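Local coordinates for axin interactor, dorsalization associated protein (Danio rerio, PDB 2QZQ) that inhibits axin-mediated JNK activation by binding axin and disrupting its homodimerization, represented here by its C-terminal C2 domain, at residues G29-P34 and F90-P95; D33-V38 and T54-R59. All blocks are in the same frame, centred on the assembly; numbering follows the deposited sequence.

Interaction 1: residues G29-P34 and F90-P95; sequences GQCIDP and FKHYKP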
loop_
_atom_site.group_PDB
_atom_site.type_symbol
_atom_site.label_atom_id
_atom_site.label_comp_id
_atom_site.label_asym_id
_atom_site.label_seq_id
_atom_site.Cartn_x
_atom_site.Cartn_y
_atom_site.Cartn_z
ATOM N N GLY A 29 -17.656 -2.814 1.133
ATOM C CA GLY A 29 -18.738 -1.848 0.889
ATOM C C GLY A 29 -19.240 -1.085 2.124
ATOM O O GLY A 29 -19.884 -0.038 1.983
ATOM N N GLN A 30 -18.959 -1.611 3.309
ATOM C CA GLN A 30 -19.298 -0.953 4.581
ATOM C C GLN A 30 -18.318 0.135 4.988
ATOM O O GLN A 30 -18.638 0.974 5.875
ATOM C CB GLN A 30 -19.341 -1.981 5.717
ATOM C CG GLN A 30 -20.280 -3.157 5.472
ATOM C CD GLN A 30 -20.638 -3.890 6.742
ATOM O OE1 GLN A 30 -19.824 -4.001 7.675
ATOM N NE2 GLN A 30 -21.876 -4.397 6.797
ATOM N N CYS A 31 -17.109 0.085 4.418
ATOM C CA CYS A 31 -16.031 0.957 4.830
ATOM C C CYS A 31 -16.272 2.349 4.284
ATOM O O CYS A 31 -16.473 2.538 3.083
ATOM C CB CYS A 31 -14.634 0.416 4.400
ATOM S SG CYS A 31 -14.259 -1.195 5.109
ATOM N N ILE A 32 -16.292 3.308 5.202
ATOM C CA ILE A 32 -16.605 4.703 4.898
ATOM C C ILE A 32 -15.343 5.524 4.629
ATOM O O ILE A 32 -14.384 5.487 5.411
ATOM C CB ILE A 32 -17.423 5.364 6.082
ATOM C CG1 ILE A 32 -18.673 4.525 6.434
ATOM C CG2 ILE A 32 -17.763 6.807 5.738
ATOM C CD1 ILE A 32 -19.634 4.268 5.254
ATOM N N ASP A 33 -15.347 6.242 3.507
ATOM C CA ASP A 33 -14.242 7.130 3.105
ATOM C C ASP A 33 -12.906 6.381 3.132
ATOM O O ASP A 33 -11.947 6.807 3.785
ATOM C CB ASP A 33 -14.183 8.377 3.988
ATOM C CG ASP A 33 -15.412 9.269 3.818
ATOM O OD1 ASP A 33 -16.127 9.118 2.819
ATOM O OD2 ASP A 33 -15.639 10.113 4.698
ATOM N N PRO A 34 -12.854 5.258 2.414
ATOM C CA PRO A 34 -11.635 4.430 2.470
ATOM C C PRO A 34 -10.460 5.048 1.716
ATOM O O PRO A 34 -10.634 5.664 0.648
ATOM C CB PRO A 34 -12.072 3.122 1.810
ATOM C CG PRO A 34 -13.145 3.535 0.840
ATOM C CD PRO A 34 -13.894 4.681 1.535
ATOM N N PHE A 90 -4.693 0.228 4.836
ATOM C CA PHE A 90 -6.039 0.579 4.449
ATOM C C PHE A 90 -6.711 1.251 5.640
ATOM O O PHE A 90 -6.781 0.683 6.731
ATOM C CB PHE A 90 -6.809 -0.652 4.024
ATOM C CG PHE A 90 -8.251 -0.378 3.677
ATOM C CD1 PHE A 90 -8.615 -0.084 2.382
ATOM C CD2 PHE A 90 -9.236 -0.407 4.676
ATOM C CE1 PHE A 90 -9.965 0.170 2.074
ATOM C CE2 PHE A 90 -10.549 -0.160 4.391
ATOM C CZ PHE A 90 -10.926 0.125 3.077
ATOM N N LYS A 91 -7.156 2.489 5.410
ATOM C CA LYS A 91 -7.751 3.312 6.459
ATOM C C LYS A 91 -9.161 3.723 6.077
ATOM O O LYS A 91 -9.488 3.850 4.896
ATOM C CB LYS A 91 -6.879 4.532 6.683
ATOM C CG LYS A 91 -5.494 4.171 7.312
ATOM C CD LYS A 91 -4.647 5.388 7.502
ATOM C CE LYS A 91 -3.243 5.038 7.929
ATOM N NZ LYS A 91 -2.398 6.275 7.926
ATOM N N HIS A 92 -9.999 3.949 7.092
ATOM C CA HIS A 92 -11.400 4.252 6.867
ATOM C C HIS A 92 -11.958 4.959 8.110
ATOM O O HIS A 92 -11.373 4.889 9.218
ATOM C CB HIS A 92 -12.211 2.994 6.468
ATOM C CG HIS A 92 -12.350 1.975 7.567
ATOM N ND1 HIS A 92 -11.267 1.339 8.145
ATOM C CD2 HIS A 92 -13.442 1.504 8.210
ATOM C CE1 HIS A 92 -11.691 0.527 9.095
ATOM N NE2 HIS A 92 -13.006 0.601 9.148
ATOM N N TYR A 93 -13.077 5.641 7.895
ATOM C CA TYR A 93 -13.719 6.429 8.953
ATOM C C TYR A 93 -14.689 5.547 9.716
ATOM O O TYR A 93 -15.585 4.972 9.110
ATOM C CB TYR A 93 -14.507 7.591 8.316
ATOM C CG TYR A 93 -15.290 8.407 9.336
ATOM C CD1 TYR A 93 -14.624 9.273 10.194
ATOM C CD2 TYR A 93 -16.678 8.288 9.443
ATOM C CE1 TYR A 93 -15.325 10.047 11.147
ATOM C CE2 TYR A 93 -17.390 9.055 10.379
ATOM C CZ TYR A 93 -16.706 9.920 11.230
ATOM O OH TYR A 93 -17.390 10.679 12.175
ATOM N N LYS A 94 -14.538 5.475 11.041
ATOM C CA LYS A 94 -15.444 4.659 11.877
ATOM C C LYS A 94 -16.519 5.567 12.483
ATOM O O LYS A 94 -16.219 6.390 13.370
ATOM C CB LYS A 94 -14.676 3.936 12.984
ATOM C CG LYS A 94 -13.737 2.843 12.473
ATOM C CD LYS A 94 -13.084 2.151 13.656
ATOM C CE LYS A 94 -13.644 0.743 13.900
ATOM N NZ LYS A 94 -12.622 -0.063 14.675
ATOM N N PRO A 95 -17.766 5.455 11.989
ATOM C CA PRO A 95 -18.766 6.461 12.390
ATOM C C PRO A 95 -19.161 6.448 13.864
ATOM O O PRO A 95 -19.597 7.490 14.388
ATOM C CB PRO A 95 -19.987 6.117 11.507
ATOM C CG PRO A 95 -19.457 5.251 10.430
ATOM C CD PRO A 95 -18.328 4.486 11.039
#
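Pro34 and Cys31 close on the end of the Phe90 ring, and this is the tight, buried part of the contact. Pro34 CB lies 3.4 Å from Phe90 CZ, while Cys31 CB meets the ring edge in its plane and Cys31 SG stands 3.9 Å from Phe90 CE2. Phe90 reaches them because its CG is anti to the backbone N (chi1 177°), and Ile65 of strand 64-72 packs on both Pro34 and Phe90. A small, polarisable thiol suits Cys31, for its sulfur also sits over one face of the His92 ring, 4.5 Å from the centroid. Beyond His92 the packing thins toward solvent: Ile32 CG2 is 4.1 Å from Tyr93 CD2, and Ile32 CG1 is equally far from Pro95 CG. Two backbone contacts tie the halves. Tyr93 N gives a nearly straight hydrogen bond of 2.8 Å to Ile32 O, and Pro34 CA makes a CA-H...O contact of 3.3 Å with Lys91 O. The loop entering strand 34-41 of this C2-type beta sandwich is therefore held to the last part of strand 85-94 mainly by apolar and sulfur-aromatic contacts, with a single hydrogen bond between the two segments.

Interaction 2: residues D33-V38 and T54-R59; sequences DPYITV and TPVATR
Thr54 bonds to both backbone polar atoms of Ile36, through its own N and its hydroxyl, and with Ala57 it supplies every hydrogen bond between the segments. Thr54 N donates to Ile36 O at 2.8 Å, and Ala57 N donates to Pro34 O at 2.9 Å. Between these two backbone bonds a side chain takes over: Ile36 N binds Thr54 OG1 at 3.1 Å. The hydroxyl lies between the backbone N and the carbonyl carbon of its own residue (chi1 73°), and Thr54 OG1 donates a hydrogen bond to Pro55 O, 2.7 Å away. Threonine suits this place because one hydroxyl can accept from the strand and donate to its own loop, while its methyl lies against Ile36.

Strand 52-53 is an edge strand of the antiparallel C2-type sandwich, and 54-59 carries the chain on from it toward strand 59-60. Residues 54-57 run 141° from residues 33-36, roughly antiparallel, and continue the pairing beyond strand 52-53.

The apolar contacts fall into two groups. On the interior side, Thr54 CG2 is 4.1 Å from Ile36 CB, and Phe67 and Ile20 pack on both residues; Ala57, small enough to sit beside the Pro34 ring, is backed by Ile65. On the exposed side, the branched Val56 spreads its methyls, CG1 coming within 3.6 Å of Asp33 CA and CG2 4.3 Å from Tyr35 CD1. Weakly polar contacts complete the set: Val56 CA makes a CA-H...O contact with Pro34 O, which also accepts from Ala57 N, and Tyr35 CB rests against Thr54 OG1.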
loop_
_atom_site.group_PDB
_atom_site.type_symbol
_atom_site.label_atom_id
_atom_site.label_comp_id
_atom_site.label_asym_id
_atom_site.label_seq_id
_atom_site.Cartn_x
_atom_site.Cartn_y
_atom_site.Cartn_z
ATOM N N ASP A 33 -15.347 6.242 3.507
ATOM C CA ASP A 33 -14.242 7.130 3.105
ATOM C C ASP A 33 -12.906 6.381 3.132
ATOM O O ASP A 33 -11.947 6.807 3.785
ATOM C CB ASP A 33 -14.183 8.377 3.988
ATOM C CG ASP A 33 -15.412 9.269 3.818
ATOM O OD1 ASP A 33 -16.127 9.118 2.819
ATOM O OD2 ASP A 33 -15.639 10.113 4.698
ATOM N N PRO A 34 -12.854 5.258 2.414
ATOM C CA PRO A 34 -11.635 4.430 2.470
ATOM C C PRO A 34 -10.460 5.048 1.716
ATOM O O PRO A 34 -10.634 5.664 0.648
ATOM C CB PRO A 34 -12.072 3.122 1.810
ATOM C CG PRO A 34 -13.145 3.535 0.840
ATOM C CD PRO A 34 -13.894 4.681 1.535
ATOM N N TYR A 35 -9.264 4.876 2.255
ATOM C CA TYR A 35 -8.058 5.263 1.520
ATOM C C TYR A 35 -6.868 4.427 1.959
ATOM O O TYR A 35 -6.965 3.624 2.879
ATOM C CB TYR A 35 -7.751 6.759 1.641
ATOM C CG TYR A 35 -7.329 7.220 3.018
ATOM C CD1 TYR A 35 -8.287 7.535 4.001
ATOM C CD2 TYR A 35 -5.979 7.352 3.343
ATOM C CE1 TYR A 35 -7.894 7.971 5.276
ATOM C CE2 TYR A 35 -5.572 7.776 4.610
ATOM C CZ TYR A 35 -6.546 8.107 5.566
ATOM O OH TYR A 35 -6.143 8.527 6.817
ATOM N N ILE A 36 -5.748 4.607 1.268
ATOM C CA ILE A 36 -4.536 3.838 1.586
ATOM C C ILE A 36 -3.356 4.754 1.795
ATOM O O ILE A 36 -3.150 5.698 1.036
ATOM C CB ILE A 36 -4.243 2.772 0.495
ATOM C CG1 ILE A 36 -5.324 1.683 0.545
ATOM C CG2 ILE A 36 -2.788 2.127 0.662
ATOM C CD1 ILE A 36 -5.201 0.604 -0.597
ATOM N N THR A 37 -2.579 4.446 2.838
ATOM C CA THR A 37 -1.338 5.106 3.129
ATOM C C THR A 37 -0.230 4.169 2.695
ATOM O O THR A 37 -0.177 2.997 3.126
ATOM C CB THR A 37 -1.195 5.403 4.613
ATOM O OG1 THR A 37 -2.190 6.350 4.979
ATOM C CG2 THR A 37 0.191 6.013 4.950
ATOM N N VAL A 38 0.625 4.704 1.838
ATOM C CA VAL A 38 1.781 3.980 1.310
ATOM C C VAL A 38 3.044 4.603 1.901
ATOM O O VAL A 38 3.299 5.813 1.765
ATOM C CB VAL A 38 1.839 4.006 -0.248
ATOM C CG1 VAL A 38 3.068 3.162 -0.803
ATOM C CG2 VAL A 38 0.523 3.532 -0.878
ATOM N N THR A 54 -3.409 7.946 -0.566
ATOM C CA THR A 54 -4.268 8.052 -1.737
ATOM C C THR A 54 -5.411 9.020 -1.392
ATOM O O THR A 54 -5.705 9.255 -0.197
ATOM C CB THR A 54 -4.892 6.725 -2.247
ATOM O OG1 THR A 54 -5.929 6.284 -1.356
ATOM C CG2 THR A 54 -3.829 5.591 -2.482
ATOM N N PRO A 55 -6.028 9.610 -2.430
ATOM C CA PRO A 55 -7.341 10.209 -2.202
ATOM C C PRO A 55 -8.302 9.125 -1.746
ATOM O O PRO A 55 -8.036 7.919 -1.934
ATOM C CB PRO A 55 -7.780 10.660 -3.590
ATOM C CG PRO A 55 -6.511 10.767 -4.406
ATOM C CD PRO A 55 -5.558 9.759 -3.823
ATOM N N VAL A 56 -9.427 9.552 -1.175
ATOM C CA VAL A 56 -10.518 8.644 -0.830
ATOM C C VAL A 56 -11.112 7.971 -2.070
ATOM O O VAL A 56 -11.360 8.608 -3.103
ATOM C CB VAL A 56 -11.602 9.374 0.021
ATOM C CG1 VAL A 56 -12.921 8.590 0.079
ATOM C CG2 VAL A 56 -11.073 9.592 1.410
ATOM N N ALA A 57 -11.320 6.667 -1.969
ATOM C CA ALA A 57 -11.884 5.894 -3.052
ATOM C C ALA A 57 -13.409 5.894 -2.918
ATOM O O ALA A 57 -13.946 5.715 -1.813
ATOM C CB ALA A 57 -11.344 4.459 -3.020
ATOM N N THR A 58 -14.095 6.051 -4.045
ATOM C CA THR A 58 -15.559 6.165 -4.048
ATOM C C THR A 58 -16.210 4.984 -4.740
ATOM O O THR A 58 -17.405 4.729 -4.566
ATOM C CB THR A 58 -16.005 7.510 -4.716
ATOM O OG1 THR A 58 -15.414 7.615 -6.020
ATOM C CG2 THR A 58 -15.524 8.690 -3.873
ATOM N N ARG A 59 -15.429 4.242 -5.521
ATOM C CA ARG A 59 -15.974 3.124 -6.265
ATOM C C ARG A 59 -15.989 1.871 -5.387
ATOM O O ARG A 59 -15.001 1.132 -5.330
ATOM C CB ARG A 59 -15.198 2.902 -7.578
ATOM C CG ARG A 59 -15.190 4.126 -8.541
ATOM C CD ARG A 59 -14.004 4.049 -9.533
ATOM N NE ARG A 59 -14.003 2.768 -10.233
ATOM C CZ ARG A 59 -12.912 2.148 -10.672
ATOM N NH1 ARG A 59 -11.700 2.677 -10.476
ATOM N NH2 ARG A 59 -13.040 0.990 -11.302
#

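How the interactions relate
Interactions 1 and 2 lie about 9 Å apart, centre to centre, on the same side of the C2-type domain, and share Asp33 and Pro34, where the chain turns a corner into strand 34-41. Along the chain, 29-34 leads into 33-38, then come 54-59 and finally 90-95. In the sheet, strand 34-41 lies between strands 52-53 and 85-94, so 90-95 is on the side of one neighbour and 54-59 follows the other. They also touch directly: Lys91 N probably bonds to Tyr35 O, and Lys91 NZ to Thr37 OG1. Segments 29-34, 33-38 and 54-59 fall within the region thought, by similarity, to bind axin, so interaction 2 lies wholly inside it and interaction 1 joins it to strand 85-94.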